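Local atomic coordinates of leucyl aminopeptidase (Trypanosoma brucei brucei, PDB entry 5NTD), a protein that probably removes amino acids such as leucine from the N termini of peptides, as a hexameric M17 metallo-aminopeptidase, bound here to manganese and the inhibitor bestatin. Residues Lys162-Ala167 / Leu208-Val213; Lys10-Phe15 / Pro217-Thr222; Tyr448-Phe453 / Ala475-Thr480. All blocks are in the same frame, centred on the assembly; numbering follows the deposited sequence.

Contact 1 (Lys162-Ala167 / Leu208-Val213); sequences KHNFSA and LCQRLV
Gln210 and Arg211 both start with CG anti to the backbone N and run extended from the helix to meet His163 and Asn164 of the loop. Asn164 CG sits between its own backbone N and carbonyl carbon (chi1 70°), and its amide comes alongside Arg211, with OD1 against NH1. The Gln210 amide lies flat on one face of the His163 imidazole, the two planes 5° apart, with OE1 over the ring centre and CD 3.4 Å from ND1. This is a stack; the ring's own polar bond runs from ND1 to Asp214 OD2. Arg211 NH1 donates to Asn164 OD1 at 2.8 Å, nearly straight at 168°, in the carbonyl plane on a lone pair; the same nitrogen makes a weak bond to Asn164 O. Gln210 NE2 donates to a water, 2.8 Å away, that also accepts from Phe165 N. One face of the Arg211 guanidinium has Phe165 CD1 above it, offset toward the rim; Phe165 also packs on Ile356 of the second subunit. The buried guanidinium is further held by Tyr176 O on NH1 and Ser18 OG on NH2. The contact thus fastens the N-terminal-region loop between helix 150-158 and strand 183-188 to helix 196-214, beside helix 6-20.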
loop_
_atom_site.group_PDB
_atom_site.type_symbol
_atom_site.label_atom_id
_atom_site.label_comp_id
_atom_site.label_asym_id
_atom_site.label_seq_id
_atom_site.Cartn_x
_atom_site.Cartn_y
_atom_site.Cartn_z
ATOM N N LYS G 162 -37.300 5.362 -8.011
ATOM C CA LYS G 162 -36.639 6.520 -7.424
ATOM C C LYS G 162 -36.926 6.575 -5.949
ATOM O O LYS G 162 -38.014 6.257 -5.524
ATOM C CB LYS G 162 -37.058 7.798 -8.130
ATOM C CG LYS G 162 -36.324 7.903 -9.448
ATOM C CD LYS G 162 -36.791 8.876 -10.507
ATOM C CE LYS G 162 -35.691 9.216 -11.514
ATOM N NZ LYS G 162 -34.950 8.018 -12.004
ATOM N N HIS G 163 -35.941 7.006 -5.187
ATOM C CA HIS G 163 -36.029 6.992 -3.733
ATOM C C HIS G 163 -36.726 8.229 -3.189
ATOM O O HIS G 163 -36.602 9.329 -3.719
ATOM C CB HIS G 163 -34.644 6.873 -3.083
ATOM C CG HIS G 163 -33.974 5.562 -3.346
ATOM N ND1 HIS G 163 -33.017 5.032 -2.515
ATOM C CD2 HIS G 163 -34.180 4.640 -4.316
ATOM C CE1 HIS G 163 -32.638 3.858 -2.975
ATOM N NE2 HIS G 163 -33.341 3.587 -4.057
ATOM N N ASN G 164 -37.470 8.037 -2.113
ATOM C CA ASN G 164 -38.203 9.157 -1.495
ATOM C C ASN G 164 -37.242 10.198 -0.968
ATOM O O ASN G 164 -37.572 11.380 -0.917
ATOM C CB ASN G 164 -39.200 8.692 -0.433
ATOM C CG ASN G 164 -38.547 8.159 0.803
ATOM O OD1 ASN G 164 -38.097 8.928 1.657
ATOM N ND2 ASN G 164 -38.456 6.826 0.894
ATOM N N PHE G 165 -36.058 9.758 -0.559
ATOM C CA PHE G 165 -35.021 10.714 -0.191
ATOM C C PHE G 165 -34.362 11.284 -1.456
ATOM O O PHE G 165 -33.819 10.560 -2.263
ATOM C CB PHE G 165 -33.947 10.150 0.713
ATOM C CG PHE G 165 -32.917 11.167 1.042
ATOM C CD1 PHE G 165 -33.121 12.079 2.075
ATOM C CD2 PHE G 165 -31.788 11.318 0.223
ATOM C CE1 PHE G 165 -32.203 13.071 2.339
ATOM C CE2 PHE G 165 -30.866 12.326 0.482
ATOM C CZ PHE G 165 -31.080 13.203 1.524
ATOM N N SER G 166 -34.362 12.599 -1.566
ATOM C CA SER G 166 -33.666 13.289 -2.651
ATOM C C SER G 166 -33.261 14.714 -2.300
ATOM O O SER G 166 -33.929 15.402 -1.535
ATOM C CB SER G 166 -34.515 13.338 -3.887
ATOM O OG SER G 166 -33.792 13.900 -4.972
ATOM N N ALA G 167 -32.121 15.108 -2.844
ATOM C CA ALA G 167 -31.605 16.477 -2.748
ATOM C C ALA G 167 -31.487 17.133 -4.125
ATOM O O ALA G 167 -30.937 18.220 -4.258
ATOM C CB ALA G 167 -30.261 16.502 -2.038
ATOM N N LEU G 208 -39.417 4.145 4.799
ATOM C CA LEU G 208 -38.866 4.969 5.898
ATOM C C LEU G 208 -37.434 4.507 6.206
ATOM O O LEU G 208 -36.549 5.310 6.408
ATOM C CB LEU G 208 -39.722 4.881 7.154
ATOM C CG LEU G 208 -39.187 5.629 8.359
ATOM C CD1 LEU G 208 -39.000 7.102 8.054
ATOM C CD2 LEU G 208 -40.141 5.477 9.539
ATOM N N CYS G 209 -37.260 3.200 6.272
ATOM C CA CYS G 209 -35.952 2.584 6.521
ATOM C C CYS G 209 -34.970 3.032 5.443
ATOM O O CYS G 209 -33.877 3.522 5.726
ATOM C CB CYS G 209 -36.070 1.087 6.542
ATOM S SG CYS G 209 -34.525 0.226 6.950
ATOM N N GLN G 210 -35.434 2.956 4.207
ATOM C CA GLN G 210 -34.664 3.449 3.050
ATOM C C GLN G 210 -34.278 4.911 3.204
ATOM O O GLN G 210 -33.128 5.319 2.955
ATOM C CB GLN G 210 -35.444 3.252 1.773
ATOM C CG GLN G 210 -34.626 3.431 0.523
ATOM C CD GLN G 210 -35.508 3.592 -0.709
ATOM O OE1 GLN G 210 -35.537 2.734 -1.579
ATOM N NE2 GLN G 210 -36.200 4.722 -0.796
ATOM N N ARG G 211 -35.229 5.700 3.662
ATOM C CA ARG G 211 -35.035 7.160 3.810
ATOM C C ARG G 211 -33.948 7.443 4.819
ATOM O O ARG G 211 -33.058 8.267 4.593
ATOM C CB ARG G 211 -36.341 7.822 4.238
ATOM C CG ARG G 211 -36.282 9.346 4.243
ATOM C CD ARG G 211 -37.641 9.987 4.557
ATOM N NE ARG G 211 -37.500 11.430 4.551
ATOM C CZ ARG G 211 -37.373 12.171 3.448
ATOM N NH1 ARG G 211 -37.448 11.631 2.237
ATOM N NH2 ARG G 211 -37.149 13.487 3.570
ATOM N N LEU G 212 -34.047 6.784 5.956
ATOM C CA LEU G 212 -33.112 7.003 7.068
ATOM C C LEU G 212 -31.668 6.611 6.645
ATOM O O LEU G 212 -30.705 7.294 6.956
ATOM C CB LEU G 212 -33.528 6.233 8.307
ATOM C CG LEU G 212 -34.873 6.650 8.941
ATOM C CD1 LEU G 212 -35.307 5.621 9.933
ATOM C CD2 LEU G 212 -34.781 8.010 9.614
ATOM N N VAL G 213 -31.575 5.505 5.929
ATOM C CA VAL G 213 -30.284 4.964 5.503
ATOM C C VAL G 213 -29.649 5.836 4.403
ATOM O O VAL G 213 -28.491 6.222 4.493
ATOM C CB VAL G 213 -30.417 3.493 5.084
ATOM C CG1 VAL G 213 -29.088 2.958 4.562
ATOM C CG2 VAL G 213 -30.841 2.678 6.282
HETATM O O HOH W 1 -38.967 5.432 -1.375
HETATM O O HOH W 2 -35.221 7.039 0.358
#

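Contact 2 (Lys10-Phe15 / Pro217-Thr222); sequences KELSAF and PNLLTT
Phe15 and Leu219 make the aromatic part of this contact, a CH-pi interaction in which Leu219 CB stands 4.0 Å from the ring centroid and 12° off its normal. Phe15 CG is anti to the backbone N (chi1 172°), on the side of the loop 217-222. Leu220 CD1 meets the same ring at its edge, near the plane, 4.2 Å from CE2. Aliphatic packing continues with Leu12, whose CD2 approaches Leu219 CD2 at 4.3 Å. Apolar atoms also rest against backbone carbonyls: Leu12 CD2 lies 3.2 Å from Asn218 O, and Phe15 CD2 lies 3.6 Å from Leu219 O. Leu219 CD2 further touches the extended Glu11 chain, reaching CD at 3.8 Å, with the two side chains crossing at about a right angle. The polar groups bond elsewhere: Glu11 OE2 with Tyr176 OH, Asn218 OD1 with Ile356 N of the second subunit, and Leu219 O with Thr224 OG1. This is structural packing that lays helix 6-20 against the connection from helix 196-214 to helix 222-236, where Thr221 is the N-cap residue of the latter helix and Leu220 also packs on Phe225 and Ile228 within it.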
loop_
_atom_site.group_PDB
_atom_site.type_symbol
_atom_site.label_atom_id
_atom_site.label_comp_id
_atom_site.label_asym_id
_atom_site.label_seq_id
_atom_site.Cartn_x
_atom_site.Cartn_y
_atom_site.Cartn_z
ATOM N N LYS G 10 -33.005 24.744 11.330
ATOM C CA LYS G 10 -34.319 24.755 10.615
ATOM C C LYS G 10 -34.395 23.574 9.655
ATOM O O LYS G 10 -35.398 22.845 9.602
ATOM C CB LYS G 10 -34.622 26.076 9.836
ATOM N N GLU G 11 -33.336 23.389 8.898
ATOM C CA GLU G 11 -33.246 22.243 7.948
ATOM C C GLU G 11 -33.403 20.877 8.654
ATOM O O GLU G 11 -34.101 19.983 8.166
ATOM C CB GLU G 11 -31.927 22.307 7.174
ATOM C CG GLU G 11 -31.723 21.180 6.178
ATOM C CD GLU G 11 -30.373 21.220 5.479
ATOM O OE1 GLU G 11 -29.265 21.181 6.099
ATOM O OE2 GLU G 11 -30.468 21.271 4.271
ATOM N N LEU G 12 -32.755 20.731 9.802
ATOM C CA LEU G 12 -32.821 19.472 10.553
ATOM C C LEU G 12 -34.239 19.205 11.054
ATOM O O LEU G 12 -34.736 18.081 10.966
ATOM C CB LEU G 12 -31.836 19.447 11.698
ATOM C CG LEU G 12 -30.354 19.373 11.259
ATOM C CD1 LEU G 12 -29.450 19.487 12.499
ATOM C CD2 LEU G 12 -29.999 18.110 10.519
ATOM N N SER G 13 -34.881 20.237 11.584
ATOM C CA SER G 13 -36.281 20.112 12.039
ATOM C C SER G 13 -37.193 19.681 10.920
ATOM O O SER G 13 -38.047 18.818 11.099
ATOM C CB SER G 13 -36.823 21.420 12.570
ATOM O OG SER G 13 -36.291 21.630 13.859
ATOM N N ALA G 14 -37.033 20.320 9.772
ATOM C CA ALA G 14 -37.897 19.992 8.626
ATOM C C ALA G 14 -37.669 18.539 8.200
ATOM O O ALA G 14 -38.580 17.814 7.856
ATOM C CB ALA G 14 -37.635 20.935 7.489
ATOM N N PHE G 15 -36.431 18.101 8.301
ATOM C CA PHE G 15 -36.074 16.727 7.881
ATOM C C PHE G 15 -36.667 15.746 8.858
ATOM O O PHE G 15 -37.185 14.706 8.470
ATOM C CB PHE G 15 -34.538 16.514 7.761
ATOM C CG PHE G 15 -34.170 15.074 7.534
ATOM C CD1 PHE G 15 -34.416 14.484 6.302
ATOM C CD2 PHE G 15 -33.646 14.308 8.555
ATOM C CE1 PHE G 15 -34.117 13.153 6.082
ATOM C CE2 PHE G 15 -33.331 12.971 8.349
ATOM C CZ PHE G 15 -33.579 12.390 7.099
ATOM N N PRO G 217 -25.286 12.018 6.827
ATOM C CA PRO G 217 -25.196 12.192 8.275
ATOM C C PRO G 217 -25.355 13.625 8.697
ATOM O O PRO G 217 -25.506 13.884 9.865
ATOM C CB PRO G 217 -23.790 11.675 8.607
ATOM C CG PRO G 217 -23.355 10.887 7.430
ATOM C CD PRO G 217 -24.026 11.518 6.260
ATOM N N ASN G 218 -25.249 14.556 7.757
ATOM C CA ASN G 218 -25.503 15.982 8.086
ATOM C C ASN G 218 -26.993 16.244 8.359
ATOM O O ASN G 218 -27.339 17.214 8.990
ATOM C CB ASN G 218 -24.906 16.961 7.071
ATOM C CG ASN G 218 -25.510 16.824 5.717
ATOM O OD1 ASN G 218 -25.154 15.932 4.948
ATOM N ND2 ASN G 218 -26.463 17.673 5.411
ATOM N N LEU G 219 -27.843 15.320 7.916
ATOM C CA LEU G 219 -29.316 15.349 8.173
ATOM C C LEU G 219 -29.735 14.356 9.236
ATOM O O LEU G 219 -30.492 14.669 10.151
ATOM C CB LEU G 219 -30.089 15.067 6.912
ATOM C CG LEU G 219 -29.960 16.138 5.836
ATOM C CD1 LEU G 219 -30.728 15.717 4.591
ATOM C CD2 LEU G 219 -30.471 17.489 6.306
ATOM N N LEU G 220 -29.236 13.135 9.103
ATOM C CA LEU G 220 -29.518 12.092 10.081
ATOM C C LEU G 220 -28.367 11.949 11.035
ATOM O O LEU G 220 -27.388 11.227 10.797
ATOM C CB LEU G 220 -29.870 10.757 9.434
ATOM C CG LEU G 220 -30.383 9.800 10.539
ATOM C CD1 LEU G 220 -31.825 10.092 10.948
ATOM C CD2 LEU G 220 -30.276 8.384 10.087
ATOM N N THR G 221 -28.552 12.580 12.167
ATOM C CA THR G 221 -27.580 12.594 13.264
ATOM C C THR G 221 -28.092 11.775 14.433
ATOM O O THR G 221 -29.216 11.278 14.409
ATOM C CB THR G 221 -27.339 14.014 13.748
ATOM O OG1 THR G 221 -28.492 14.473 14.454
ATOM C CG2 THR G 221 -27.068 14.940 12.605
ATOM N N THR G 222 -27.271 11.617 15.459
ATOM C CA THR G 222 -27.711 10.908 16.641
ATOM C C THR G 222 -28.937 11.620 17.244
ATOM O O THR G 222 -29.877 10.983 17.697
ATOM C CB THR G 222 -26.653 10.806 17.738
ATOM O OG1 THR G 222 -26.226 12.108 18.129
ATOM C CG2 THR G 222 -25.456 9.983 17.270
#

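Contact 3 (Tyr448-Phe453 / Ala475-Thr480); sequences YHEPEF and AGYFIT
An aromatic cluster of Phe453, Tyr477 and Phe478 joins the segment 448-453, with its 3-10 stretch 450-452, to helix 471-480 in the catalytic part of the chain. Tyr477 and Phe453 slide past each other in opposite directions: their planes are 26° apart but the centroids 5.9 Å, so the rings barely overlap. Phe453 CD2 reaches the edge of the tyrosine ring, 3.8 Å from Tyr477 CD2. The Phe478 ring meets that of Phe453 obliquely, planes at 59°, with Phe478 CD2 4.2 Å from Phe453 CE1. Tyr477 has CG anti to the backbone N (chi1 167°), and its ring lies against the backbone across the contact: one face carries Glu450 N over its centre, 4.1 Å above the plane. The cluster lies near the active site, for the Phe453 side chain is about 9 Å from the bound bestatin and that of Phe478 about 12 Å from a manganese ion. At the root of the tyrosine, His449 CB packs on Tyr477 CB at 3.7 Å, while His449 NE2 bonds with Cys445 N. At its far end the phenol meets the aliphatic part of Glu450, Tyr477 OH lying 3.2 Å from Glu450 CG. Phe478 also packs on Arg375 of helix 374-387, a residue of the bicarbonate pocket, and Phe453 on Cys474, one residue ahead of 475-480.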
loop_
_atom_site.group_PDB
_atom_site.type_symbol
_atom_site.label_atom_id
_atom_site.label_comp_id
_atom_site.label_asym_id
_atom_site.label_seq_id
_atom_site.Cartn_x
_atom_site.Cartn_y
_atom_site.Cartn_z
ATOM N N TYR G 448 -14.300 -21.870 19.542
ATOM C CA TYR G 448 -13.231 -21.434 18.606
ATOM C C TYR G 448 -13.106 -19.921 18.429
ATOM O O TYR G 448 -12.063 -19.435 18.037
ATOM C CB TYR G 448 -13.389 -22.093 17.229
ATOM C CG TYR G 448 -13.252 -23.592 17.206
ATOM C CD1 TYR G 448 -12.671 -24.307 18.287
ATOM C CD2 TYR G 448 -13.647 -24.315 16.085
ATOM C CE1 TYR G 448 -12.538 -25.693 18.244
ATOM C CE2 TYR G 448 -13.495 -25.690 16.038
ATOM C CZ TYR G 448 -12.954 -26.382 17.127
ATOM O OH TYR G 448 -12.812 -27.746 17.077
ATOM N N HIS G 449 -14.165 -19.186 18.709
ATOM C CA HIS G 449 -14.135 -17.697 18.623
ATOM C C HIS G 449 -13.478 -17.063 19.838
ATOM O O HIS G 449 -12.756 -16.090 19.745
ATOM C CB HIS G 449 -15.518 -17.098 18.484
ATOM C CG HIS G 449 -16.368 -17.788 17.484
ATOM N ND1 HIS G 449 -15.859 -18.334 16.324
ATOM C CD2 HIS G 449 -17.699 -18.063 17.475
ATOM C CE1 HIS G 449 -16.833 -18.904 15.640
ATOM N NE2 HIS G 449 -17.953 -18.778 16.324
ATOM N N GLU G 450 -13.791 -17.616 20.986
ATOM C CA GLU G 450 -13.359 -17.080 22.289
ATOM C C GLU G 450 -11.846 -16.777 22.402
ATOM O O GLU G 450 -11.484 -15.706 22.846
ATOM C CB GLU G 450 -13.791 -18.032 23.391
ATOM C CG GLU G 450 -13.464 -17.587 24.792
ATOM C CD GLU G 450 -13.818 -18.656 25.805
ATOM O OE1 GLU G 450 -14.419 -19.722 25.441
ATOM O OE2 GLU G 450 -13.462 -18.421 26.994
ATOM N N PRO G 451 -10.980 -17.710 22.007
ATOM C CA PRO G 451 -9.528 -17.459 22.129
ATOM C C PRO G 451 -9.006 -16.285 21.310
ATOM O O PRO G 451 -7.955 -15.729 21.630
ATOM C CB PRO G 451 -8.891 -18.758 21.621
ATOM C CG PRO G 451 -9.986 -19.762 21.587
ATOM C CD PRO G 451 -11.254 -19.004 21.380
ATOM N N GLU G 452 -9.747 -15.895 20.286
ATOM C CA GLU G 452 -9.332 -14.767 19.442
ATOM C C GLU G 452 -9.346 -13.418 20.153
ATOM O O GLU G 452 -8.718 -12.466 19.696
ATOM C CB GLU G 452 -10.197 -14.669 18.193
ATOM C CG GLU G 452 -9.990 -15.833 17.226
ATOM C CD GLU G 452 -8.599 -15.873 16.614
ATOM O OE1 GLU G 452 -7.864 -14.874 16.701
ATOM O OE2 GLU G 452 -8.247 -16.916 16.034
ATOM N N PHE G 453 -10.034 -13.357 21.278
ATOM C CA PHE G 453 -10.206 -12.095 21.982
ATOM C C PHE G 453 -9.400 -11.984 23.290
ATOM O O PHE G 453 -9.714 -11.143 24.121
ATOM C CB PHE G 453 -11.711 -11.835 22.225
ATOM C CG PHE G 453 -12.479 -11.586 20.971
ATOM C CD1 PHE G 453 -12.459 -10.351 20.359
ATOM C CD2 PHE G 453 -13.209 -12.598 20.378
ATOM C CE1 PHE G 453 -13.161 -10.127 19.176
ATOM C CE2 PHE G 453 -13.920 -12.381 19.209
ATOM C CZ PHE G 453 -13.900 -11.143 18.608
ATOM N N ALA G 475 -17.265 -11.505 15.463
ATOM C CA ALA G 475 -17.923 -10.229 15.836
ATOM C C ALA G 475 -19.221 -10.498 16.615
ATOM O O ALA G 475 -19.537 -9.839 17.594
ATOM C CB ALA G 475 -18.199 -9.375 14.629
ATOM N N GLY G 476 -19.949 -11.507 16.168
ATOM C CA GLY G 476 -21.164 -11.946 16.862
ATOM C C GLY G 476 -20.834 -12.450 18.246
ATOM O O GLY G 476 -21.453 -12.066 19.236
ATOM N N TYR G 477 -19.807 -13.271 18.318
ATOM C CA TYR G 477 -19.375 -13.835 19.609
ATOM C C TYR G 477 -19.129 -12.720 20.613
ATOM O O TYR G 477 -19.530 -12.791 21.760
ATOM C CB TYR G 477 -18.127 -14.717 19.473
ATOM C CG TYR G 477 -17.528 -15.019 20.824
ATOM C CD1 TYR G 477 -18.072 -16.003 21.645
ATOM C CD2 TYR G 477 -16.473 -14.260 21.330
ATOM C CE1 TYR G 477 -17.566 -16.257 22.908
ATOM C CE2 TYR G 477 -15.959 -14.506 22.594
ATOM C CZ TYR G 477 -16.513 -15.502 23.372
ATOM O OH TYR G 477 -16.028 -15.724 24.633
ATOM N N PHE G 478 -18.412 -11.690 20.175
ATOM C CA PHE G 478 -18.066 -10.561 21.045
ATOM C C PHE G 478 -19.330 -10.026 21.733
ATOM O O PHE G 478 -19.369 -9.783 22.935
ATOM C CB PHE G 478 -17.391 -9.423 20.278
ATOM C CG PHE G 478 -17.102 -8.226 21.127
ATOM C CD1 PHE G 478 -18.082 -7.283 21.384
ATOM C CD2 PHE G 478 -15.849 -8.050 21.702
ATOM C CE1 PHE G 478 -17.819 -6.182 22.188
ATOM C CE2 PHE G 478 -15.579 -6.951 22.514
ATOM C CZ PHE G 478 -16.555 -6.016 22.753
ATOM N N ILE G 479 -20.332 -9.817 20.916
ATOM C CA ILE G 479 -21.619 -9.260 21.379
ATOM C C ILE G 479 -22.232 -10.171 22.463
ATOM O O ILE G 479 -22.684 -9.688 23.477
ATOM C CB ILE G 479 -22.607 -9.101 20.224
ATOM C CG1 ILE G 479 -22.083 -8.077 19.225
ATOM C CG2 ILE G 479 -23.957 -8.660 20.763
ATOM C CD1 ILE G 479 -22.772 -8.139 17.870
ATOM N N THR G 480 -22.144 -11.483 22.259
ATOM C CA THR G 480 -22.728 -12.457 23.199
ATOM C C THR G 480 -22.094 -12.403 24.592
ATOM O O THR G 480 -22.769 -12.644 25.577
ATOM C CB THR G 480 -22.709 -13.916 22.706
ATOM O OG1 THR G 480 -21.376 -14.402 22.611
ATOM C CG2 THR G 480 -23.376 -14.006 21.365
#

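How the contacts relate
From the N terminus, helix 6-20 opens contact 2, which closes only at 217-222 after the chain has passed through the whole N-terminal sheet. Contact 1 is nested inside that long loop: 162-167 follows helix 150-158, and the chain returns through strand 183-188 to 208-213. The two touch where Phe165 CE1 meets Leu219 CD1 and where Arg211 NH2 nears Phe15 CE1, so together they bind the N-terminal helix and a loop of the N-terminal region to helix 196-214 and its exit, beside the second subunit. Contact 3 follows in series, closing a short loop within the catalytic region, its nearest atoms about 18 Å from either of the others.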